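Aggregative adherence fimbrial subunit AggA (Escherichia coli O104:H4 str. C227-11, PDB 4PH8) is the major subunit of type I aggregative adherence fimbriae, whose subunits are joined by donor-strand complementation, and probably helps the bacterium adhere by binding host fibronectin. Local coordinates at residues 53-58 against 130-135; 60-65 against 94-99; 34-39 against 110-115; 15-20 against 39-44. All coordinates share one frame; numbering follows the deposited sequence.

Overall arrangement
All four contacts belong to one beta sandwich. Interactions 3 and 4 both use strand 34-41 and share Lys39: strand 17-20 pairs with it on one side and strand 108-114 on the other. Interaction 4 closes first along the chain, while its segments alternate with those of interaction 3. Interactions 1 and 2 both use strand 52-68, their centres about 9 Å apart, and interaction 2 is nested within the loops closed by interactions 1 and 3. Side chains from interactions 1, 3 and 4 meet in the interior, and Trp64 of interaction 2 joins them there; interactions 2 and 4, with centres about 17 Å apart, do not touch. Segments far apart in sequence thus close one core.

Interaction 1. Residues 53-58 against 130-135; sequences VWLWGT and LHAAVD
Neighbouring antiparallel strands of the beta sandwich, 53-56 and 130-135, pair through two reciprocal sets of backbone hydrogen bonds, Trp54 with Ala133 and Trp56 with His131. The straightest is His131 N to Trp56 O, 2.8 Å at 171° and nearly along the C=O axis; at the Trp54-Ala133 pair both donors stand above the carbonyl planes.

Aromatic contacts dominate the face carrying Trp54, Trp56, His131 and Ala133. With CG between the backbone N and the carbonyl carbon (chi1 69°), Trp56 lays its indole across the neighbouring strand. His131 CB sits over it, 3.4 Å from the centroid of the Trp56 five-membered ring, a CH-pi contact, whereas the imidazole is nearly parallel but slid aside. Ala133 CB meets the indole edge at Trp56 CZ3, 3.7 Å away.

One polar side-chain bond is present: Trp54 NE1 reaches Asp135 OD2 at 2.7 Å, weak because the N-H is poorly aimed (133°).

Val53, Leu55, Leu130, Ala132 and Val134 line the sandwich interior, where Val53 CG1 and Val134 CG2 approach to 4.0 Å, with Val53 also packing on Val40 of strand 34-41. On its other edge strand 124-138 pairs with strand 141-155, Ala132 bonding to Thr147.

Trp56 thus offers one face to His131 CB and the other to Lys96, its indole held between an aliphatic CH and a cation.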
loop_
_atom_site.group_PDB
_atom_site.type_symbol
_atom_site.label_atom_id
_atom_site.label_comp_id
_atom_site.label_asym_id
_atom_site.label_seq_id
_atom_site.Cartn_x
_atom_site.Cartn_y
_atom_site.Cartn_z
ATOM N N VAL A 53 1.481 -11.463 -1.882
ATOM C CA VAL A 53 0.798 -10.208 -2.085
ATOM C C VAL A 53 1.795 -9.070 -2.154
ATOM O O VAL A 53 2.921 -9.176 -1.664
ATOM C CB VAL A 53 -0.292 -9.941 -1.036
ATOM C CG1 VAL A 53 -1.434 -10.916 -1.205
ATOM C CG2 VAL A 53 0.253 -9.979 0.388
ATOM N N TRP A 54 1.363 -7.988 -2.797
ATOM C CA TRP A 54 2.203 -6.851 -3.102
ATOM C C TRP A 54 1.463 -5.570 -2.800
ATOM O O TRP A 54 0.231 -5.514 -2.888
ATOM C CB TRP A 54 2.554 -6.825 -4.587
ATOM C CG TRP A 54 3.344 -7.986 -5.054
ATOM C CD1 TRP A 54 2.874 -9.221 -5.374
ATOM C CD2 TRP A 54 4.752 -8.013 -5.292
ATOM N NE1 TRP A 54 3.912 -10.032 -5.790
ATOM C CE2 TRP A 54 5.075 -9.312 -5.749
ATOM C CE3 TRP A 54 5.774 -7.070 -5.155
ATOM C CZ2 TRP A 54 6.380 -9.690 -6.062
ATOM C CZ3 TRP A 54 7.071 -7.444 -5.468
ATOM C CH2 TRP A 54 7.358 -8.750 -5.917
ATOM N N LEU A 55 2.250 -4.548 -2.487
ATOM C CA LEU A 55 1.776 -3.214 -2.261
ATOM C C LEU A 55 2.822 -2.254 -2.790
ATOM O O LEU A 55 4.020 -2.451 -2.572
ATOM C CB LEU A 55 1.581 -3.029 -0.767
ATOM C CG LEU A 55 0.825 -1.877 -0.180
ATOM C CD1 LEU A 55 -0.552 -1.698 -0.810
ATOM C CD2 LEU A 55 0.686 -2.129 1.315
ATOM N N TRP A 56 2.379 -1.217 -3.491
ATOM C CA TRP A 56 3.307 -0.218 -3.996
ATOM C C TRP A 56 2.611 1.093 -4.280
ATOM O O TRP A 56 1.403 1.134 -4.463
ATOM C CB TRP A 56 4.091 -0.713 -5.238
ATOM C CG TRP A 56 3.314 -0.901 -6.529
ATOM C CD1 TRP A 56 3.272 -0.039 -7.594
ATOM C CD2 TRP A 56 2.532 -2.049 -6.920
ATOM N NE1 TRP A 56 2.501 -0.565 -8.602
ATOM C CE2 TRP A 56 2.043 -1.797 -8.224
ATOM C CE3 TRP A 56 2.195 -3.249 -6.300
ATOM C CZ2 TRP A 56 1.226 -2.696 -8.905
ATOM C CZ3 TRP A 56 1.384 -4.149 -6.984
ATOM C CH2 TRP A 56 0.905 -3.862 -8.276
ATOM N N GLY A 57 3.409 2.154 -4.323
ATOM C CA GLY A 57 2.941 3.493 -4.625
ATOM C C GLY A 57 3.353 3.918 -6.025
ATOM O O GLY A 57 3.905 3.130 -6.802
ATOM N N THR A 58 3.085 5.180 -6.329
ATOM C CA THR A 58 3.264 5.725 -7.672
ATOM C C THR A 58 4.506 6.603 -7.811
ATOM O O THR A 58 4.772 7.115 -8.887
ATOM C CB THR A 58 2.034 6.568 -8.059
ATOM O OG1 THR A 58 1.841 7.598 -7.084
ATOM C CG2 THR A 58 0.785 5.689 -8.118
ATOM N N LEU A 130 -2.605 3.861 -4.000
ATOM C CA LEU A 130 -1.863 2.657 -3.707
ATOM C C LEU A 130 -2.296 1.547 -4.628
ATOM O O LEU A 130 -3.473 1.427 -4.982
ATOM C CB LEU A 130 -2.052 2.244 -2.260
ATOM C CG LEU A 130 -1.491 3.197 -1.212
ATOM C CD1 LEU A 130 -1.698 2.578 0.149
ATOM C CD2 LEU A 130 -0.020 3.509 -1.431
ATOM N N HIS A 131 -1.320 0.748 -5.031
ATOM C CA HIS A 131 -1.574 -0.398 -5.863
ATOM C C HIS A 131 -1.330 -1.623 -5.024
ATOM O O HIS A 131 -0.406 -1.646 -4.208
ATOM C CB HIS A 131 -0.602 -0.422 -7.027
ATOM C CG HIS A 131 -0.848 0.643 -8.041
ATOM N ND1 HIS A 131 -1.627 0.430 -9.156
ATOM C CD2 HIS A 131 -0.395 1.915 -8.133
ATOM C CE1 HIS A 131 -1.642 1.526 -9.892
ATOM N NE2 HIS A 131 -0.913 2.444 -9.284
ATOM N N ALA A 132 -2.123 -2.656 -5.256
ATOM C CA ALA A 132 -1.920 -3.931 -4.584
ATOM C C ALA A 132 -2.092 -5.059 -5.584
ATOM O O ALA A 132 -2.814 -4.930 -6.578
ATOM C CB ALA A 132 -2.893 -4.105 -3.436
ATOM N N ALA A 133 -1.425 -6.168 -5.327
ATOM C CA ALA A 133 -1.581 -7.325 -6.195
ATOM C C ALA A 133 -1.398 -8.613 -5.437
ATOM O O ALA A 133 -0.919 -8.623 -4.298
ATOM C CB ALA A 133 -0.603 -7.260 -7.375
ATOM N N VAL A 134 -1.790 -9.701 -6.098
ATOM C CA VAL A 134 -1.563 -11.044 -5.620
ATOM C C VAL A 134 -1.039 -11.878 -6.777
ATOM O O VAL A 134 -1.614 -11.836 -7.877
ATOM C CB VAL A 134 -2.830 -11.699 -5.008
ATOM C CG1 VAL A 134 -3.982 -11.808 -6.008
ATOM C CG2 VAL A 134 -2.510 -13.069 -4.430
ATOM N N ASP A 135 0.051 -12.605 -6.512
ATOM C CA ASP A 135 0.695 -13.520 -7.467
ATOM C C ASP A 135 0.362 -14.937 -7.045
ATOM O O ASP A 135 0.447 -15.291 -5.859
ATOM C CB ASP A 135 2.228 -13.431 -7.421
ATOM C CG ASP A 135 2.777 -12.160 -7.999
ATOM O OD1 ASP A 135 2.026 -11.432 -8.668
ATOM O OD2 ASP A 135 3.989 -11.898 -7.780
#

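Interaction 2. Residues 60-65 against 94-99; sequences PANKWV and DAKIYK
The touching parts, 61-64 and 94-97, run about 49° apart rather than as paired strands, joined by one main-chain bond, Ala95 N to Ala61 O (2.8 Å), which lies in the carbonyl plane. Ala61 and Asn62 both have positive phi, in a type I' beta turn closed by Lys63 N to Pro60 O.

Asp94 receives this turn. Asn62 ND2 gives a nearly straight bond to Asp94 OD2 (2.8 Å, 168°), arriving in its own amide plane on the syn lone pair, with amide and carboxylate planes 77° apart. The same OD2 takes Lys96 N at 3.0 Å from above the carboxylate plane, making an Asx turn; two N-H groups therefore grip one oxygen and fix the carboxylate's rotation. Its other oxygen, Asp94 OD1, rests 3.1 Å from Ala61 CA.

Ala95 points its methyl at the turn, its CB 3.9 Å from Lys63 CG. Lys96 runs alongside Asn62, bends at its third torsion, and is bridged by a water from NZ to Asn62 OD1. A second water donates to Asn62 O and Ala95 O and accepts from Trp64 NE1 at 2.9 Å, at the indole edge in the ring plane, so it satisfies three polar groups of the two segments. Beyond it, Trp64 CZ2 meets Ile97 CD1 at 4.2 Å.

The turn interrupts strand 52-68: beyond it Trp64 pairs with Leu78 of strand 75-82 and packs on Ala110 and Val112 of strand 108-114, while Ile97 starts strand 97-100 and bonds through its backbone to Leu55 in the earlier part of strand 52-68.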
loop_
_atom_site.group_PDB
_atom_site.type_symbol
_atom_site.label_atom_id
_atom_site.label_comp_id
_atom_site.label_asym_id
_atom_site.label_seq_id
_atom_site.Cartn_x
_atom_site.Cartn_y
_atom_site.Cartn_z
ATOM N N PRO A 60 8.804 7.722 -7.122
ATOM C CA PRO A 60 10.085 7.105 -7.466
ATOM C C PRO A 60 10.340 5.929 -6.549
ATOM O O PRO A 60 9.999 5.983 -5.366
ATOM C CB PRO A 60 11.109 8.217 -7.236
ATOM C CG PRO A 60 10.439 9.209 -6.355
ATOM C CD PRO A 60 8.956 9.075 -6.565
ATOM N N ALA A 61 10.878 4.856 -7.113
ATOM C CA ALA A 61 11.158 3.639 -6.363
ATOM C C ALA A 61 9.900 3.091 -5.682
ATOM O O ALA A 61 10.008 2.425 -4.686
ATOM C CB ALA A 61 12.250 3.878 -5.332
ATOM N N ASN A 62 8.738 3.359 -6.274
ATOM C CA ASN A 62 7.431 2.896 -5.782
ATOM C C ASN A 62 7.071 3.432 -4.404
ATOM O O ASN A 62 6.231 2.860 -3.701
ATOM C CB ASN A 62 7.359 1.385 -5.867
ATOM C CG ASN A 62 7.452 0.900 -7.304
ATOM O OD1 ASN A 62 6.651 1.290 -8.158
ATOM N ND2 ASN A 62 8.430 0.065 -7.583
ATOM N N LYS A 63 7.646 4.579 -4.052
ATOM C CA LYS A 63 7.286 5.255 -2.809
ATOM C C LYS A 63 5.855 5.800 -2.908
ATOM O O LYS A 63 5.286 5.923 -3.985
ATOM C CB LYS A 63 8.308 6.340 -2.440
ATOM C CG LYS A 63 9.616 5.737 -1.970
ATOM C CD LYS A 63 10.691 6.751 -1.608
ATOM C CE LYS A 63 12.021 6.030 -1.417
ATOM N NZ LYS A 63 13.160 6.944 -1.144
ATOM N N TRP A 64 5.246 6.049 -1.765
ATOM C CA TRP A 64 3.855 6.465 -1.738
ATOM C C TRP A 64 3.786 7.971 -1.866
ATOM O O TRP A 64 4.546 8.661 -1.221
ATOM C CB TRP A 64 3.229 6.017 -0.420
ATOM C CG TRP A 64 3.233 4.520 -0.189
ATOM C CD1 TRP A 64 3.931 3.563 -0.872
ATOM C CD2 TRP A 64 2.515 3.829 0.839
ATOM N NE1 TRP A 64 3.677 2.313 -0.344
ATOM C CE2 TRP A 64 2.805 2.449 0.705
ATOM C CE3 TRP A 64 1.636 4.238 1.846
ATOM C CZ2 TRP A 64 2.261 1.484 1.551
ATOM C CZ3 TRP A 64 1.089 3.271 2.688
ATOM C CH2 TRP A 64 1.415 1.902 2.534
ATOM N N VAL A 65 2.894 8.476 -2.721
ATOM C CA VAL A 65 2.829 9.925 -2.988
ATOM C C VAL A 65 1.501 10.520 -2.517
ATOM O O VAL A 65 0.439 10.166 -3.013
ATOM C CB VAL A 65 3.043 10.235 -4.483
ATOM C CG1 VAL A 65 3.030 11.739 -4.736
ATOM C CG2 VAL A 65 4.346 9.615 -4.965
ATOM N N ASP A 94 14.457 -0.672 -3.622
ATOM C CA ASP A 94 13.149 -0.204 -4.081
ATOM C C ASP A 94 12.113 -0.358 -2.957
ATOM O O ASP A 94 12.252 -1.235 -2.100
ATOM C CB ASP A 94 12.706 -1.002 -5.298
ATOM C CG ASP A 94 11.569 -0.340 -6.029
ATOM O OD1 ASP A 94 11.842 0.653 -6.759
ATOM O OD2 ASP A 94 10.421 -0.799 -5.857
ATOM N N ALA A 95 11.084 0.486 -2.966
ATOM C CA ALA A 95 10.080 0.481 -1.888
ATOM C C ALA A 95 8.879 -0.423 -2.168
ATOM O O ALA A 95 7.998 -0.529 -1.323
ATOM C CB ALA A 95 9.602 1.891 -1.589
ATOM N N LYS A 96 8.822 -1.066 -3.332
ATOM C CA LYS A 96 7.748 -2.033 -3.589
ATOM C C LYS A 96 7.821 -3.148 -2.540
ATOM O O LYS A 96 8.897 -3.607 -2.178
ATOM C CB LYS A 96 7.831 -2.580 -5.010
ATOM C CG LYS A 96 6.807 -3.643 -5.350
ATOM C CD LYS A 96 6.836 -3.994 -6.831
ATOM C CE LYS A 96 6.184 -2.929 -7.683
ATOM N NZ LYS A 96 6.386 -3.232 -9.129
ATOM N N ILE A 97 6.665 -3.552 -2.026
ATOM C CA ILE A 97 6.597 -4.486 -0.909
ATOM C C ILE A 97 5.945 -5.777 -1.341
ATOM O O ILE A 97 4.961 -5.740 -2.068
ATOM C CB ILE A 97 5.710 -3.885 0.197
ATOM C CG1 ILE A 97 6.186 -2.470 0.540
ATOM C CG2 ILE A 97 5.670 -4.801 1.415
ATOM C CD1 ILE A 97 5.081 -1.592 1.109
ATOM N N TYR A 98 6.459 -6.907 -0.864
ATOM C CA TYR A 98 5.780 -8.173 -1.049
ATOM C C TYR A 98 5.774 -8.964 0.235
ATOM O O TYR A 98 6.530 -8.684 1.176
ATOM C CB TYR A 98 6.442 -9.004 -2.162
ATOM C CG TYR A 98 7.873 -9.375 -1.875
ATOM C CD1 TYR A 98 8.909 -8.524 -2.233
ATOM C CD2 TYR A 98 8.189 -10.568 -1.243
ATOM C CE1 TYR A 98 10.224 -8.845 -1.961
ATOM C CE2 TYR A 98 9.503 -10.895 -0.953
ATOM C CZ TYR A 98 10.511 -10.037 -1.325
ATOM O OH TYR A 98 11.819 -10.368 -1.046
ATOM N N LYS A 99 4.908 -9.961 0.263
ATOM C CA LYS A 99 4.855 -10.898 1.376
ATOM C C LYS A 99 4.234 -12.198 0.936
ATOM O O LYS A 99 3.153 -12.189 0.369
ATOM C CB LYS A 99 4.045 -10.320 2.509
ATOM C CG LYS A 99 4.014 -11.194 3.753
ATOM C CD LYS A 99 3.322 -10.444 4.891
ATOM C CE LYS A 99 3.251 -11.262 6.168
ATOM N NZ LYS A 99 2.755 -10.471 7.327
HETATM O O HOH W 1 5.657 0.794 -1.808
HETATM O O HOH W 2 5.770 -0.648 -10.512
#

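Interaction 3. Residues 34-39 against 110-115; sequences IGFSAK and ASVSVN
Phe36 is the largest side chain of this antiparallel pairing, and its ring lies back along its own strand toward Ile34 and turns one edge to strand 108-114. With CG anti to its own carbonyl carbon (chi1 -52°), the ring brings that edge to Val114, where Phe36 CE2 lies 4.0 Å from Val114 CG2, near the ring plane. Nearer its root, Phe36 CB meets Val112 CG2 at 4.0 Å, the valine being its direct partner across the sheet; Phe36 thus touches Val112 with CB and ring atom CD2, and Val114 with CE2. Ile34 and Val114 stand as partners on the same face, Ile34 CB 4.4 Å from Val114 CB, and the small methyls of Ala38 and Ala110 continue the row.

On the reverse face Ser37 and Ser111 oppose each other, their CB atoms 3.9 Å apart, each hydroxyl tucked between its backbone N and carbonyl carbon. This alternation of apolar and small polar side chains gives the two strands an inner and an outer side.

Three reciprocal backbone pairs fix the register: Ile34 with Val114, Phe36 with Val112, Ala38 with Ala110. Ile34 N to Val114 O is almost linear (3.0 Å, 176°), and Val112 N meets Phe36 O at 2.9 Å nearly along the C=O axis.

On the far edge of strand 34-41, Lys39 bonds to Thr19 of strand 17-20 and Ser37 to Thr21 just after it. Strand 108-114 bonds through Ser111 to Ser81 of strand 75-82, while Trp64 and Leu55 of strand 52-68 cover Ala110 on the inner face.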
loop_
_atom_site.group_PDB
_atom_site.type_symbol
_atom_site.label_atom_id
_atom_site.label_comp_id
_atom_site.label_asym_id
_atom_site.label_seq_id
_atom_site.Cartn_x
_atom_site.Cartn_y
_atom_site.Cartn_z
ATOM N N ILE A 34 0.494 12.366 11.085
ATOM C CA ILE A 34 -0.679 11.842 10.388
ATOM C C ILE A 34 -0.296 10.479 9.822
ATOM O O ILE A 34 0.621 10.379 9.023
ATOM C CB ILE A 34 -1.142 12.770 9.241
ATOM C CG1 ILE A 34 -1.392 14.198 9.760
ATOM C CG2 ILE A 34 -2.416 12.223 8.601
ATOM C CD1 ILE A 34 -1.463 15.224 8.644
ATOM N N GLY A 35 -0.988 9.438 10.267
ATOM C CA GLY A 35 -0.730 8.080 9.784
ATOM C C GLY A 35 -1.671 7.652 8.686
ATOM O O GLY A 35 -2.865 7.983 8.709
ATOM N N PHE A 36 -1.128 6.892 7.738
ATOM C CA PHE A 36 -1.900 6.279 6.670
ATOM C C PHE A 36 -1.397 4.841 6.540
ATOM O O PHE A 36 -0.197 4.602 6.563
ATOM C CB PHE A 36 -1.697 6.981 5.326
ATOM C CG PHE A 36 -1.914 8.476 5.359
ATOM C CD1 PHE A 36 -3.181 9.011 5.210
ATOM C CD2 PHE A 36 -0.845 9.329 5.470
ATOM C CE1 PHE A 36 -3.378 10.382 5.221
ATOM C CE2 PHE A 36 -1.029 10.715 5.479
ATOM C CZ PHE A 36 -2.303 11.230 5.354
ATOM N N SER A 37 -2.306 3.892 6.410
ATOM C CA SER A 37 -1.898 2.521 6.302
ATOM C C SER A 37 -2.781 1.759 5.361
ATOM O O SER A 37 -3.899 2.176 5.043
ATOM C CB SER A 37 -1.878 1.866 7.658
ATOM O OG SER A 37 -3.148 1.837 8.237
ATOM N N ALA A 38 -2.216 0.661 4.874
ATOM C CA ALA A 38 -2.866 -0.231 3.937
ATOM C C ALA A 38 -2.601 -1.671 4.371
ATOM O O ALA A 38 -1.579 -1.981 4.993
ATOM C CB ALA A 38 -2.349 -0.003 2.529
ATOM N N LYS A 39 -3.529 -2.538 4.016
ATOM C CA LYS A 39 -3.473 -3.940 4.373
ATOM C C LYS A 39 -3.951 -4.729 3.166
ATOM O O LYS A 39 -4.930 -4.354 2.527
ATOM C CB LYS A 39 -4.372 -4.170 5.610
ATOM C CG LYS A 39 -4.857 -5.574 5.871
ATOM C CD LYS A 39 -5.645 -5.682 7.175
ATOM C CE LYS A 39 -7.016 -5.004 7.186
ATOM N NZ LYS A 39 -7.941 -5.340 6.094
ATOM N N ALA A 110 1.298 -2.235 5.855
ATOM C CA ALA A 110 2.278 -1.179 5.631
ATOM C C ALA A 110 1.677 0.165 5.984
ATOM O O ALA A 110 0.453 0.374 5.907
ATOM C CB ALA A 110 2.758 -1.161 4.196
ATOM N N SER A 111 2.560 1.075 6.364
ATOM C CA SER A 111 2.158 2.432 6.708
ATOM C C SER A 111 3.172 3.506 6.305
ATOM O O SER A 111 4.345 3.231 6.052
ATOM C CB SER A 111 1.888 2.519 8.200
ATOM O OG SER A 111 3.085 2.402 8.938
ATOM N N VAL A 112 2.670 4.732 6.184
ATOM C CA VAL A 112 3.514 5.910 6.030
ATOM C C VAL A 112 3.024 6.951 7.011
ATOM O O VAL A 112 1.955 6.800 7.620
ATOM C CB VAL A 112 3.504 6.486 4.592
ATOM C CG1 VAL A 112 4.170 5.525 3.616
ATOM C CG2 VAL A 112 2.092 6.875 4.131
ATOM N N SER A 113 3.804 8.011 7.159
ATOM C CA SER A 113 3.436 9.099 8.049
ATOM C C SER A 113 3.860 10.431 7.463
ATOM O O SER A 113 4.926 10.538 6.834
ATOM C CB SER A 113 4.086 8.900 9.416
ATOM O OG SER A 113 3.641 9.894 10.328
ATOM N N VAL A 114 3.005 11.431 7.635
ATOM C CA VAL A 114 3.369 12.806 7.332
ATOM C C VAL A 114 3.619 13.507 8.664
ATOM O O VAL A 114 2.758 13.508 9.547
ATOM C CB VAL A 114 2.286 13.552 6.519
ATOM C CG1 VAL A 114 2.600 15.048 6.461
ATOM C CG2 VAL A 114 2.185 12.985 5.113
ATOM N N ASN A 115 4.816 14.074 8.794
ATOM C CA ASN A 115 5.201 14.877 9.953
ATOM C C ASN A 115 5.082 16.348 9.568
ATOM O O ASN A 115 5.916 16.859 8.807
ATOM C CB ASN A 115 6.646 14.552 10.358
ATOM C CG ASN A 115 7.074 15.222 11.655
ATOM O OD1 ASN A 115 6.292 15.902 12.337
ATOM N ND2 ASN A 115 8.340 15.020 12.008
#

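Interaction 4. Residues 15-20 against 39-44; sequences PVTITT and KVTTSD
Pro15 opens the contact before the strand begins: its carbonyl takes the hydroxyl of Thr42, OG1 to Pro15 O at 2.6 Å and in the carbonyl plane, with the Thr42 hydroxyl placed anti to its backbone N. The proline ring also lies beside that hydroxyl, Pro15 CD 3.4 Å from Thr42 OG1. Val16 turns the other way yet runs alongside Val40, Val16 CG2 4.0 Å from Val40 CG1. Thr17 forms a reciprocal backbone pair with Thr41, and Thr41 N reaches Thr17 O at 2.9 Å; their side chains lie parallel, Thr17 CB 3.8 Å from Thr41 CG2. Ile18 is the non-hydrogen-bonded partner of Val40, on the same face of the sheet, its CA making a C-H...O contact of 3.2 Å to Lys39 O. Thr19 pairs through its backbone with Lys39 and also binds its side chain: Lys39 bends at its last two torsions (70° and 52°), curling back so that NZ donates to Thr19 OG1 at 2.7 Å. A water accepts from that NZ and donates to Thr17 O, tying the Lys39 ammonium to the backbone of Thr17, two residues before Thr19.

Strand 17-20 thus edges strand 34-41, with Val16, Ile18 and Val40 packed on Ala132 of strand 124-138. At the other end Ser43 OG caps Cys46 N at the start of helix 44-49; the disulfide Cys14-Cys46 ties that helix to the residue before Pro15.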
loop_
_atom_site.group_PDB
_atom_site.type_symbol
_atom_site.label_atom_id
_atom_site.label_comp_id
_atom_site.label_asym_id
_atom_site.label_seq_id
_atom_site.Cartn_x
_atom_site.Cartn_y
_atom_site.Cartn_z
ATOM N N PRO A 15 -8.335 -13.484 -5.203
ATOM C CA PRO A 15 -8.699 -12.082 -5.015
ATOM C C PRO A 15 -7.538 -11.295 -4.437
ATOM O O PRO A 15 -6.683 -11.860 -3.746
ATOM C CB PRO A 15 -9.815 -12.141 -3.989
ATOM C CG PRO A 15 -9.625 -13.417 -3.280
ATOM C CD PRO A 15 -8.952 -14.369 -4.205
ATOM N N VAL A 16 -7.520 -10.001 -4.721
ATOM C CA VAL A 16 -6.606 -9.078 -4.036
ATOM C C VAL A 16 -7.476 -8.123 -3.238
ATOM O O VAL A 16 -8.244 -7.354 -3.788
ATOM C CB VAL A 16 -5.608 -8.377 -4.986
ATOM C CG1 VAL A 16 -6.274 -7.845 -6.232
ATOM C CG2 VAL A 16 -4.826 -7.290 -4.251
ATOM N N THR A 17 -7.373 -8.236 -1.926
ATOM C CA THR A 17 -8.266 -7.585 -0.992
ATOM C C THR A 17 -7.450 -6.562 -0.221
ATOM O O THR A 17 -6.631 -6.920 0.622
ATOM C CB THR A 17 -8.876 -8.633 -0.046
ATOM O OG1 THR A 17 -9.466 -9.696 -0.825
ATOM C CG2 THR A 17 -9.937 -8.017 0.839
ATOM N N ILE A 18 -7.658 -5.298 -0.551
ATOM C CA ILE A 18 -6.952 -4.181 0.104
ATOM C C ILE A 18 -7.933 -3.331 0.892
ATOM O O ILE A 18 -9.038 -3.036 0.427
ATOM C CB ILE A 18 -6.139 -3.307 -0.896
ATOM C CG1 ILE A 18 -5.506 -2.086 -0.214
ATOM C CG2 ILE A 18 -6.994 -2.832 -2.063
ATOM C CD1 ILE A 18 -4.427 -1.414 -1.033
ATOM N N THR A 19 -7.528 -2.951 2.090
ATOM C CA THR A 19 -8.191 -1.867 2.801
ATOM C C THR A 19 -7.162 -0.804 3.157
ATOM O O THR A 19 -5.948 -1.084 3.260
ATOM C CB THR A 19 -8.892 -2.361 4.079
ATOM O OG1 THR A 19 -7.919 -2.856 4.998
ATOM C CG2 THR A 19 -9.893 -3.461 3.764
ATOM N N THR A 20 -7.647 0.418 3.349
ATOM C CA THR A 20 -6.808 1.513 3.799
ATOM C C THR A 20 -7.477 2.290 4.920
ATOM O O THR A 20 -8.674 2.136 5.183
ATOM C CB THR A 20 -6.560 2.516 2.679
ATOM O OG1 THR A 20 -7.779 3.221 2.394
ATOM C CG2 THR A 20 -6.069 1.830 1.426
ATOM N N LYS A 39 -3.529 -2.538 4.016
ATOM C CA LYS A 39 -3.473 -3.940 4.373
ATOM C C LYS A 39 -3.951 -4.729 3.166
ATOM O O LYS A 39 -4.930 -4.354 2.527
ATOM C CB LYS A 39 -4.372 -4.170 5.610
ATOM C CG LYS A 39 -4.857 -5.574 5.871
ATOM C CD LYS A 39 -5.645 -5.682 7.175
ATOM C CE LYS A 39 -7.016 -5.004 7.186
ATOM N NZ LYS A 39 -7.941 -5.340 6.094
ATOM N N VAL A 40 -3.244 -5.810 2.847
ATOM C CA VAL A 40 -3.563 -6.631 1.678
ATOM C C VAL A 40 -3.647 -8.100 2.093
ATOM O O VAL A 40 -2.830 -8.597 2.863
ATOM C CB VAL A 40 -2.513 -6.464 0.532
ATOM C CG1 VAL A 40 -2.998 -7.171 -0.721
ATOM C CG2 VAL A 40 -2.263 -4.995 0.251
ATOM N N THR A 41 -4.648 -8.795 1.578
ATOM C CA THR A 41 -4.776 -10.219 1.834
ATOM C C THR A 41 -5.400 -10.859 0.609
ATOM O O THR A 41 -5.658 -10.193 -0.405
ATOM C CB THR A 41 -5.588 -10.495 3.125
ATOM O OG1 THR A 41 -5.445 -11.877 3.521
ATOM C CG2 THR A 41 -7.048 -10.126 2.953
ATOM N N THR A 42 -5.608 -12.163 0.695
ATOM C CA THR A 42 -6.305 -12.885 -0.344
ATOM C C THR A 42 -7.086 -14.030 0.325
ATOM O O THR A 42 -7.139 -14.105 1.552
ATOM C CB THR A 42 -5.309 -13.371 -1.432
ATOM O OG1 THR A 42 -6.025 -14.011 -2.490
ATOM C CG2 THR A 42 -4.312 -14.351 -0.838
ATOM N N SER A 43 -7.680 -14.920 -0.469
ATOM C CA SER A 43 -8.545 -15.982 0.078
ATOM C C SER A 43 -7.753 -17.056 0.837
ATOM O O SER A 43 -6.546 -17.252 0.614
ATOM C CB SER A 43 -9.345 -16.640 -1.036
ATOM O OG SER A 43 -8.454 -17.370 -1.873
ATOM N N ASP A 44 -8.437 -17.775 1.719
ATOM C CA ASP A 44 -7.787 -18.863 2.457
ATOM C C ASP A 44 -7.209 -19.911 1.499
ATOM O O ASP A 44 -6.110 -20.385 1.707
ATOM C CB ASP A 44 -8.755 -19.528 3.420
ATOM C CG ASP A 44 -9.060 -18.667 4.640
ATOM O OD1 ASP A 44 -8.381 -17.638 4.880
ATOM O OD2 ASP A 44 -9.989 -19.030 5.379
HETATM O O HOH W 3 -7.219 -6.615 3.491
#